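Uncharacterized protein (Nostoc punctiforme, PDB 2QDR) is of unknown function but, as a member of the cupin clan with a double-stranded beta-helix fold, is considered a putative dioxygenase. Local coordinates at residues A[249-253]-A[254-258]; A[70-73]-A[74-78]; A[185-189]-A[190-194]. One frame throughout, in Å; residues are numbered along the deposited sequence.

Contact 1 of 3, residues A[249-253]-A[254-258]; sequences CDVGD and YRIVK
Asp250 and Arg255 face each other as a non-hydrogen-bonded pair of an antiparallel hairpin, and their side chains form a salt bridge on one face of the sheet. Arg255 NE donates to Asp250 OD1 at 2.7 Å, meeting the syn lone pair of that oxygen, while Arg255 NH2 makes a weak second bond to Asp250 OD2 at 3.3 Å. The carboxylate and guanidinium planes are 26° apart, and OD1 lies tilted from the guanidinium plane. Arg255 reaches this position because its otherwise extended chain folds at chi3 (-63°), turning NE back over the neighbouring strand. Tyr248, just before the segment, adds a cation-pi contact to the same guanidinium.

The apolar contacts are on the other face. Val251 CG1 meets Ile256 CD1 at 3.6 Å. Ile256 CG1 also sits at the edge of the Tyr254 ring, in its plane. The ring end leads away from Val251, and its OH is hydrogen-bonded to His260 ND1. The side chain of Ile256 is also about 3 Å from an unidentified bound ligand, so at Ile256 this face lies beside that ligand, consistent with a pocket.

Backbone bonds join the strands 248-251 and 254-257. Cys249 N binds Ile256 O at 2.9 Å and Ile256 N returns a bond to Cys249 O at 3.0 Å. Nearer the turn, Val251 N donates to Tyr254 O at 2.9 Å, whereas the reverse bond from Tyr254 N to Val251 O is weak. Gly252, with its positive phi of 79°, and Asp253 take the two central positions of the connection. The result is a two-residue beta hairpin closed by a type II' turn, whose strand 248-251 also pairs with strand 268-275 in the double-stranded beta-helix fold of the cupins.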
ATOM      1  N   CYS A 249      12.841 -17.116  26.175  1.00 63.44           N
ATOM      2  CA  CYS A 249      12.533 -15.707  26.372  1.00 62.95           C
ATOM      3  C   CYS A 249      12.707 -15.333  27.834  1.00 62.27           C
ATOM      4  O   CYS A 249      12.034 -15.877  28.710  1.00 62.72           O
ATOM      5  CB  CYS A 249      11.137 -15.334  25.911  1.00 63.08           C
ATOM      6  SG  CYS A 249      10.866 -13.561  26.108  1.00 66.52           S
ATOM      7  N   ASP A 250      13.663 -14.442  28.087  1.00 62.86           N
ATOM      8  CA  ASP A 250      13.928 -13.949  29.425  1.00 62.49           C
ATOM      9  C   ASP A 250      12.856 -12.927  29.683  1.00 62.39           C
ATOM     10  O   ASP A 250      12.616 -12.089  28.832  1.00 60.84           O
ATOM     11  CB  ASP A 250      15.308 -13.289  29.565  1.00 61.48           C
ATOM     12  CG  ASP A 250      16.456 -14.251  29.331  1.00 60.55           C
ATOM     13  OD1 ASP A 250      16.266 -15.467  29.458  1.00 62.93           O
ATOM     14  OD2 ASP A 250      17.571 -13.791  29.049  1.00 56.73           O
ATOM     15  N   VAL A 251      12.166 -13.050  30.808  1.00 63.66           N
ATOM     16  CA  VAL A 251      11.141 -12.094  31.206  1.00 64.06           C
ATOM     17  C   VAL A 251      11.547 -11.754  32.649  1.00 63.79           C
ATOM     18  O   VAL A 251      11.301 -12.513  33.585  1.00 64.31           O
ATOM     19  CB  VAL A 251       9.690 -12.602  30.966  1.00 64.54           C
ATOM     20  CG1 VAL A 251       9.471 -14.032  31.477  1.00 70.41           C
ATOM     21  CG2 VAL A 251       8.690 -11.624  31.566  1.00 65.48           C
ATOM     22  N   GLY A 252      12.244 -10.627  32.790  1.00 63.59           N
ATOM     23  CA  GLY A 252      12.757 -10.185  34.069  1.00 63.34           C
ATOM     24  C   GLY A 252      13.987 -11.037  34.265  1.00 63.20           C
ATOM     25  O   GLY A 252      14.764 -11.207  33.335  1.00 63.55           O
ATOM     26  N   ASP A 253      14.138 -11.602  35.454  1.00 64.62           N
ATOM     27  CA  ASP A 253      15.285 -12.481  35.754  1.00 66.44           C
ATOM     28  C   ASP A 253      14.919 -13.992  35.622  1.00 65.49           C
ATOM     29  O   ASP A 253      15.721 -14.842  35.997  1.00 66.77           O
ATOM     30  CB  ASP A 253      15.949 -12.121  37.111  1.00 67.48           C
ATOM     31  CG  ASP A 253      14.979 -12.124  38.280  1.00 75.59           C
ATOM     32  OD1 ASP A 253      13.742 -12.143  38.045  1.00 83.79           O
ATOM     33  OD2 ASP A 253      15.456 -12.074  39.437  1.00 84.88           O
ATOM     34  N   TYR A 254      13.741 -14.306  35.064  1.00 63.61           N
ATOM     35  CA  TYR A 254      13.296 -15.679  34.835  1.00 62.26           C
ATOM     36  C   TYR A 254      13.484 -15.965  33.363  1.00 62.61           C
ATOM     37  O   TYR A 254      13.176 -15.110  32.534  1.00 62.81           O
ATOM     38  CB  TYR A 254      11.817 -15.867  35.186  1.00 61.04           C
ATOM     39  CG  TYR A 254      11.333 -17.310  35.113  1.00 59.54           C
ATOM     40  CD1 TYR A 254      10.854 -17.866  33.922  1.00 59.97           C
ATOM     41  CD2 TYR A 254      11.343 -18.116  36.249  1.00 58.28           C
ATOM     42  CE1 TYR A 254      10.406 -19.200  33.877  1.00 58.83           C
ATOM     43  CE2 TYR A 254      10.913 -19.443  36.209  1.00 56.84           C
ATOM     44  CZ  TYR A 254      10.445 -19.976  35.032  1.00 58.70           C
ATOM     45  OH  TYR A 254      10.025 -21.283  35.027  1.00 57.04           O
ATOM     46  N   ARG A 255      13.985 -17.154  33.035  1.00 63.00           N
ATOM     47  CA  ARG A 255      14.180 -17.558  31.643  1.00 63.33           C
ATOM     48  C   ARG A 255      13.201 -18.675  31.279  1.00 62.65           C
ATOM     49  O   ARG A 255      13.335 -19.806  31.757  1.00 61.77           O
ATOM     50  CB  ARG A 255      15.612 -18.004  31.363  1.00 63.50           C
ATOM     51  CG  ARG A 255      15.770 -18.515  29.917  1.00 64.11           C
ATOM     52  CD  ARG A 255      17.174 -18.747  29.422  1.00 64.75           C
ATOM     53  NE  ARG A 255      17.987 -17.535  29.373  1.00 68.36           N
ATOM     54  CZ  ARG A 255      19.142 -17.424  28.717  1.00 70.95           C
ATOM     55  NH1 ARG A 255      19.672 -18.443  28.035  1.00 74.13           N
ATOM     56  NH2 ARG A 255      19.783 -16.260  28.739  1.00 71.23           N
ATOM     57  N   ILE A 256      12.254 -18.348  30.397  1.00 62.49           N
ATOM     58  CA  ILE A 256      11.262 -19.297  29.927  1.00 62.12           C
ATOM     59  C   ILE A 256      11.888 -20.075  28.778  1.00 61.34           C
ATOM     60  O   ILE A 256      12.262 -19.461  27.797  1.00 60.96           O
ATOM     61  CB  ILE A 256       9.977 -18.602  29.422  1.00 62.16           C
ATOM     62  CG1 ILE A 256       9.368 -17.720  30.510  1.00 62.65           C
ATOM     63  CG2 ILE A 256       8.920 -19.637  28.927  1.00 62.64           C
ATOM     64  CD1 ILE A 256       8.095 -16.988  30.072  1.00 62.30           C
ATOM     65  N   VAL A 257      11.987 -21.401  28.909  1.00 60.68           N
ATOM     66  CA  VAL A 257      12.534 -22.288  27.863  1.00 60.91           C
ATOM     67  C   VAL A 257      11.490 -23.359  27.546  1.00 61.04           C
ATOM     68  O   VAL A 257      10.421 -23.341  28.142  1.00 60.70           O
ATOM     69  CB  VAL A 257      13.895 -22.927  28.253  1.00 60.22           C
ATOM     70  CG1 VAL A 257      14.910 -21.859  28.482  1.00 57.64           C
ATOM     71  CG2 VAL A 257      13.791 -23.800  29.500  1.00 61.19           C
ATOM     72  N   LYS A 258      11.801 -24.264  26.611  1.00 61.93           N
ATOM     73  CA  LYS A 258      10.900 -25.352  26.192  1.00 62.44           C
ATOM     74  C   LYS A 258      10.232 -26.042  27.382  1.00 61.96           C
ATOM     75  O   LYS A 258      10.874 -26.345  28.372  1.00 61.03           O
ATOM     76  CB  LYS A 258      11.655 -26.390  25.333  1.00 62.84           C
ATOM     77  CG  LYS A 258      10.818 -27.591  24.816  1.00 63.85           C
ATOM     78  CD  LYS A 258      11.642 -28.510  23.907  1.00 64.08           C
TER

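Contact 2 of 3, residues A[70-73]-A[74-78]; sequences RGMP and DNIAP
Ile76 turns its side chain back toward Met72 and Pro73, and its atoms account for most of the contact. At the branch point, Ile76 CB faces both Pro73 O, 3.4 Å away, and Met72 CG, at 4.0 Å. With CG1 beside the backbone N (chi1 -57°), the next atom is carried over the start of the turn. Its nearest partner there is again the carbonyl oxygen, Ile76 CG1 lying 3.3 Å from Pro73 O. The same Ile76 CG1 is 3.9 Å from Met72 CG and also 3.9 Å from Pro73 CD, which makes it the meeting point of both apolar contacts. Across the turn the contact is thus carried by CB and CG1, while the tip, CD1, heads on past the Pro73 ring.

The two partners receive Ile76 differently. The side chain of Met72, a selenomethionine here, crosses that of Ile76 at about a right angle, touching it through CG and not through its SE end. The Pro73 ring lies alongside Ile76 and points the same way, presenting CD. At its CB, Pro73 is also met by Asn75 OD1, a polar atom against a ring carbon with no hydrogen bond between them.

One backbone hydrogen bond closes the bend: Ile76 N donates to Pro73 O at 3.3 Å.

Outside the turn, Ile76 also packs on Phe102 and Pro105, and Met72 on Pro105, which ties this surface segment to the loop residues that flank strand 103-104. Pro73 to Ile76 thus form a type I beta turn with Asp74 and Asn75 at its centre, its first and last residues packed together by their side chains, within the connection between strands 64-67 and 79-86 of a cupin-type beta sheet.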
ATOM      1  N   ARG A  70     -13.797 -38.172  33.321  1.00 63.97           N
ATOM      2  CA  ARG A  70     -15.001 -38.627  34.051  1.00 63.86           C
ATOM      3  C   ARG A  70     -16.085 -39.030  33.045  1.00 63.09           C
ATOM      4  O   ARG A  70     -16.310 -38.314  32.068  1.00 63.96           O
ATOM      5  CB  ARG A  70     -15.507 -37.555  35.043  1.00 63.76           C
ATOM      6  CG  ARG A  70     -16.610 -38.055  36.024  1.00 66.23           C
ATOM      7  CD  ARG A  70     -16.990 -37.014  37.093  1.00 65.02           C
ATOM      8  N   GLY A  71     -16.691 -40.203  33.251  1.00 61.77           N
ATOM      9  CA  GLY A  71     -17.724 -40.735  32.357  1.00 60.98           C
ATOM     10  C   GLY A  71     -17.207 -41.728  31.316  1.00 60.73           C
ATOM     11  O   GLY A  71     -17.991 -42.475  30.742  1.00 61.40           O
HETATM   12  N   MSE A  72     -15.898 -41.748  31.077  1.00 60.75           N
HETATM   13  CA  MSE A  72     -15.265 -42.641  30.122  1.00 61.39           C
HETATM   14  C   MSE A  72     -15.370 -44.072  30.617  1.00 62.35           C
HETATM   15  O   MSE A  72     -15.360 -44.273  31.829  1.00 63.62           O
HETATM   16  CB  MSE A  72     -13.787 -42.264  30.030  1.00 61.27           C
HETATM   17  CG  MSE A  72     -12.970 -42.868  28.933  1.00 62.12           C
HETATM   18 SE   MSE A  72     -13.390 -42.074  27.208  0.75 57.59          SE
HETATM   19  CE  MSE A  72     -12.723 -40.270  27.434  1.00 62.60           C
ATOM     20  N   PRO A  73     -15.527 -45.071  29.714  1.00 62.72           N
ATOM     21  CA  PRO A  73     -15.572 -46.447  30.220  1.00 62.85           C
ATOM     22  C   PRO A  73     -14.275 -46.764  30.978  1.00 63.21           C
ATOM     23  O   PRO A  73     -13.192 -46.355  30.542  1.00 64.16           O
ATOM     24  CB  PRO A  73     -15.715 -47.293  28.951  1.00 63.00           C
ATOM     25  CG  PRO A  73     -16.305 -46.381  27.947  1.00 62.89           C
ATOM     26  CD  PRO A  73     -15.724 -45.032  28.253  1.00 63.11           C
ATOM     27  N   ASP A  74     -14.391 -47.445  32.117  1.00 63.56           N
ATOM     28  CA  ASP A  74     -13.189 -47.745  32.949  1.00 63.86           C
ATOM     29  C   ASP A  74     -12.151 -48.668  32.277  1.00 63.53           C
ATOM     30  O   ASP A  74     -10.971 -48.567  32.616  1.00 64.28           O
ATOM     31  CB  ASP A  74     -13.555 -48.210  34.390  1.00 63.77           C
ATOM     32  CG  ASP A  74     -14.515 -49.358  34.430  1.00 64.37           C
ATOM     33  OD1 ASP A  74     -14.943 -49.821  33.353  1.00 69.52           O
ATOM     34  OD2 ASP A  74     -14.861 -49.780  35.552  1.00 68.75           O
ATOM     35  N   ASN A  75     -12.556 -49.492  31.301  1.00 62.38           N
ATOM     36  CA  ASN A  75     -11.613 -50.371  30.575  1.00 61.61           C
ATOM     37  C   ASN A  75     -10.602 -49.620  29.667  1.00 62.10           C
ATOM     38  O   ASN A  75      -9.560 -50.178  29.310  1.00 62.84           O
ATOM     39  CB  ASN A  75     -12.367 -51.465  29.773  1.00 61.01           C
ATOM     40  CG  ASN A  75     -13.304 -50.912  28.676  1.00 59.44           C
ATOM     41  OD1 ASN A  75     -13.289 -49.735  28.326  1.00 56.94           O
ATOM     42  ND2 ASN A  75     -14.122 -51.795  28.131  1.00 57.59           N
ATOM     43  N   ILE A  76     -10.909 -48.365  29.322  1.00 61.57           N
ATOM     44  CA  ILE A  76     -10.057 -47.530  28.468  1.00 62.40           C
ATOM     45  C   ILE A  76      -8.691 -47.328  29.131  1.00 62.50           C
ATOM     46  O   ILE A  76      -8.612 -47.280  30.355  1.00 63.31           O
ATOM     47  CB  ILE A  76     -10.744 -46.153  28.125  1.00 62.95           C
ATOM     48  CG1 ILE A  76     -12.121 -46.354  27.437  1.00 64.96           C
ATOM     49  CG2 ILE A  76      -9.823 -45.255  27.273  1.00 60.39           C
ATOM     50  CD1 ILE A  76     -12.129 -47.158  26.131  1.00 65.81           C
ATOM     51  N   ALA A  77      -7.623 -47.268  28.330  1.00 62.20           N
ATOM     52  CA  ALA A  77      -6.277 -47.093  28.858  1.00 61.44           C
ATOM     53  C   ALA A  77      -6.166 -45.720  29.506  1.00 61.26           C
ATOM     54  O   ALA A  77      -6.707 -44.751  28.966  1.00 61.71           O
ATOM     55  CB  ALA A  77      -5.248 -47.247  27.761  1.00 61.92           C
ATOM     56  N   PRO A  78      -5.481 -45.626  30.661  1.00 60.55           N
ATOM     57  CA  PRO A  78      -5.353 -44.327  31.307  1.00 60.63           C
ATOM     58  C   PRO A  78      -4.155 -43.517  30.800  1.00 60.40           C
ATOM     59  O   PRO A  78      -3.209 -44.068  30.248  1.00 60.00           O
ATOM     60  CB  PRO A  78      -5.117 -44.706  32.761  1.00 60.59           C
ATOM     61  CG  PRO A  78      -4.292 -45.956  32.667  1.00 60.82           C
ATOM     62  CD  PRO A  78      -4.770 -46.673  31.425  1.00 60.48           C
TER

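Contact 3 of 3, residues A[185-189]-A[190-194]; sequences PALDS and KLLPW
Asp188 and Lys190 meet at the end of strand 184-188 of the cupin double-stranded beta-helix, which gives way to a bend of two consecutive turns leading on to strand 195-196. With CG anti to N (chi1 -176°), the Asp188 carboxylate points along the chain to Lys190 N, Lys190 NZ and Leu191 CG. The bend opens in the manner of an Asx turn, through a weak bond from Lys190 N to Asp188 OD1. Lys190 folds at chi3 and chi4 to bring NZ to the same Asp188 OD1, 2.7 Å away, on the syn side but out of the carboxylate plane. NZ is held further by Lys131 O and Asn130 OD1.

Leu191 slants against the acid, its CG 3.6 Å from Asp188 OD2. Leu187 and Leu192 cross obliquely and touch through CD2 and CD2 at 3.9 Å; both also pack on Leu210. Two overlapping backbone bonds bend the chain: Leu191 N to Asp188 O, 3.0 Å, and Leu192 N to Ser189 O, 3.1 Å. Leu191 also packs on Tyr232 of a second subunit. A water bridges the ion pair, giving a hydrogen to Asp188 OD2 at 2.6 Å and weakly accepting one from Lys190 NZ.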
ATOM      1  N   PRO A 185     -12.329 -29.040  13.645  1.00 60.95           N
ATOM      2  CA  PRO A 185     -11.921 -30.456  13.806  1.00 61.44           C
ATOM      3  C   PRO A 185     -10.415 -30.730  13.818  1.00 61.02           C
ATOM      4  O   PRO A 185      -9.963 -31.517  14.647  1.00 61.36           O
ATOM      5  CB  PRO A 185     -12.573 -31.163  12.596  1.00 62.35           C
ATOM      6  CG  PRO A 185     -12.957 -30.095  11.660  1.00 62.06           C
ATOM      7  CD  PRO A 185     -13.196 -28.861  12.464  1.00 60.54           C
ATOM      8  N   ALA A 186      -9.662 -30.090  12.930  1.00 59.91           N
ATOM      9  CA  ALA A 186      -8.220 -30.306  12.862  1.00 59.72           C
ATOM     10  C   ALA A 186      -7.538 -29.190  12.098  1.00 59.78           C
ATOM     11  O   ALA A 186      -7.857 -28.974  10.935  1.00 59.16           O
ATOM     12  CB  ALA A 186      -7.917 -31.649  12.202  1.00 59.47           C
ATOM     13  N   LEU A 187      -6.605 -28.502  12.755  1.00 59.62           N
ATOM     14  CA  LEU A 187      -5.864 -27.397  12.164  1.00 60.17           C
ATOM     15  C   LEU A 187      -4.371 -27.642  12.372  1.00 59.78           C
ATOM     16  O   LEU A 187      -3.879 -27.538  13.486  1.00 59.31           O
ATOM     17  CB  LEU A 187      -6.333 -26.083  12.790  1.00 59.66           C
ATOM     18  CG  LEU A 187      -5.910 -24.726  12.224  1.00 60.11           C
ATOM     19  CD1 LEU A 187      -6.661 -23.613  12.960  1.00 59.96           C
ATOM     20  CD2 LEU A 187      -4.412 -24.473  12.299  1.00 62.73           C
ATOM     21  N   ASP A 188      -3.673 -27.994  11.294  1.00 59.76           N
ATOM     22  CA  ASP A 188      -2.241 -28.244  11.309  1.00 60.43           C
ATOM     23  C   ASP A 188      -1.557 -26.864  11.188  1.00 61.22           C
ATOM     24  O   ASP A 188      -1.347 -26.346  10.077  1.00 62.13           O
ATOM     25  CB  ASP A 188      -1.863 -29.211  10.175  1.00 60.81           C
ATOM     26  CG  ASP A 188      -0.378 -29.607  10.169  1.00 63.76           C
ATOM     27  OD1 ASP A 188       0.432 -29.048  10.934  1.00 65.18           O
ATOM     28  OD2 ASP A 188      -0.022 -30.500   9.369  1.00 63.92           O
ATOM     29  N   SER A 189      -1.179 -26.299  12.337  1.00 60.03           N
ATOM     30  CA  SER A 189      -0.550 -24.979  12.399  1.00 59.93           C
ATOM     31  C   SER A 189       0.715 -24.880  11.563  1.00 60.04           C
ATOM     32  O   SER A 189       1.028 -23.789  11.085  1.00 58.79           O
ATOM     33  CB  SER A 189      -0.249 -24.570  13.851  1.00 59.38           C
ATOM     34  OG  SER A 189       0.735 -25.387  14.442  1.00 58.21           O
ATOM     35  N   LYS A 190       1.407 -26.007  11.369  1.00 60.18           N
ATOM     36  CA  LYS A 190       2.636 -26.042  10.562  1.00 59.40           C
ATOM     37  C   LYS A 190       2.367 -25.606   9.105  1.00 59.48           C
ATOM     38  O   LYS A 190       3.186 -24.922   8.511  1.00 58.22           O
ATOM     39  CB  LYS A 190       3.306 -27.433  10.607  1.00 58.39           C
ATOM     40  CG  LYS A 190       3.647 -27.942  12.022  1.00 57.21           C
ATOM     41  CD  LYS A 190       4.453 -29.241  12.070  1.00 57.55           C
ATOM     42  CE  LYS A 190       3.774 -30.400  11.355  1.00 58.58           C
ATOM     43  NZ  LYS A 190       2.377 -30.657  11.814  1.00 58.37           N
ATOM     44  N   LEU A 191       1.205 -25.989   8.565  1.00 61.36           N
ATOM     45  CA  LEU A 191       0.804 -25.643   7.189  1.00 61.74           C
ATOM     46  C   LEU A 191       0.274 -24.212   7.035  1.00 61.87           C
ATOM     47  O   LEU A 191       0.197 -23.686   5.930  1.00 62.04           O
ATOM     48  CB  LEU A 191      -0.284 -26.596   6.697  1.00 60.50           C
ATOM     49  CG  LEU A 191       0.025 -28.088   6.734  1.00 61.72           C
ATOM     50  CD1 LEU A 191      -1.160 -28.904   6.177  1.00 63.89           C
ATOM     51  CD2 LEU A 191       1.290 -28.400   5.974  1.00 57.71           C
ATOM     52  N   LEU A 192      -0.079 -23.593   8.150  1.00 62.64           N
ATOM     53  CA  LEU A 192      -0.620 -22.259   8.178  1.00 62.98           C
ATOM     54  C   LEU A 192       0.561 -21.307   7.982  1.00 62.11           C
ATOM     55  O   LEU A 192       1.672 -21.666   8.352  1.00 63.29           O
ATOM     56  CB  LEU A 192      -1.318 -22.093   9.529  1.00 63.33           C
ATOM     57  CG  LEU A 192      -2.360 -21.034   9.833  1.00 66.18           C
ATOM     58  CD1 LEU A 192      -3.603 -21.212   8.956  1.00 62.22           C
ATOM     59  CD2 LEU A 192      -2.724 -21.096  11.326  1.00 64.52           C
ATOM     60  N   PRO A 193       0.370 -20.142   7.321  1.00 61.16           N
ATOM     61  CA  PRO A 193       1.493 -19.196   7.129  1.00 60.10           C
ATOM     62  C   PRO A 193       1.589 -18.136   8.225  1.00 59.53           C
ATOM     63  O   PRO A 193       0.586 -17.833   8.862  1.00 60.34           O
ATOM     64  CB  PRO A 193       1.124 -18.513   5.817  1.00 59.35           C
ATOM     65  CG  PRO A 193      -0.372 -18.458   5.861  1.00 60.16           C
ATOM     66  CD  PRO A 193      -0.856 -19.639   6.671  1.00 60.04           C
ATOM     67  N   TRP A 194       2.783 -17.583   8.447  1.00 59.52           N
ATOM     68  CA  TRP A 194       2.968 -16.526   9.450  1.00 58.58           C
ATOM     69  C   TRP A 194       2.420 -15.202   8.947  1.00 58.51           C
ATOM     70  O   TRP A 194       2.572 -14.867   7.774  1.00 56.68           O
ATOM     71  CB  TRP A 194       4.433 -16.321   9.843  1.00 57.58           C
ATOM     72  CG  TRP A 194       5.001 -17.431  10.642  1.00 55.96           C
ATOM     73  CD1 TRP A 194       5.877 -18.370  10.223  1.00 51.77           C
ATOM     74  CD2 TRP A 194       4.705 -17.731  12.013  1.00 57.71           C
ATOM     75  NE1 TRP A 194       6.169 -19.224  11.248  1.00 54.84           N
ATOM     76  CE2 TRP A 194       5.463 -18.863  12.360  1.00 54.73           C
ATOM     77  CE3 TRP A 194       3.874 -17.150  12.980  1.00 56.24           C
ATOM     78  CZ2 TRP A 194       5.401 -19.447  13.628  1.00 54.49           C
ATOM     79  CZ3 TRP A 194       3.800 -17.738  14.244  1.00 55.41           C
ATOM     80  CH2 TRP A 194       4.563 -18.865  14.557  1.00 54.96           C
TER
HETATM   81  O   HOH W   1       2.191 -31.845   8.965  1.00 63.25           O

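Overall arrangement
Along the chain the order is contact 2, contact 3, contact 1, all within the cupin-clan region of the protein. No two of them are in touch. Contacts 1 and 2 lie on opposite sides of the chain's centre, their centres 38 Å apart; contact 3 is 30 Å from contact 2 and 27 Å from contact 1, centre to centre. Contact 2 belongs to a loop entering strand 79-86, and contact 3 ends strand 184-188, both strands of the same eight-stranded antiparallel sheet. The chain then runs from contact 3 into strand 195-196 of the seven-stranded sheet. Contact 1 is a hairpin of a further sheet. The three therefore mark a surface turn, a sheet-to-sheet connection near other subunits, and a hairpin beside an unidentified ligand.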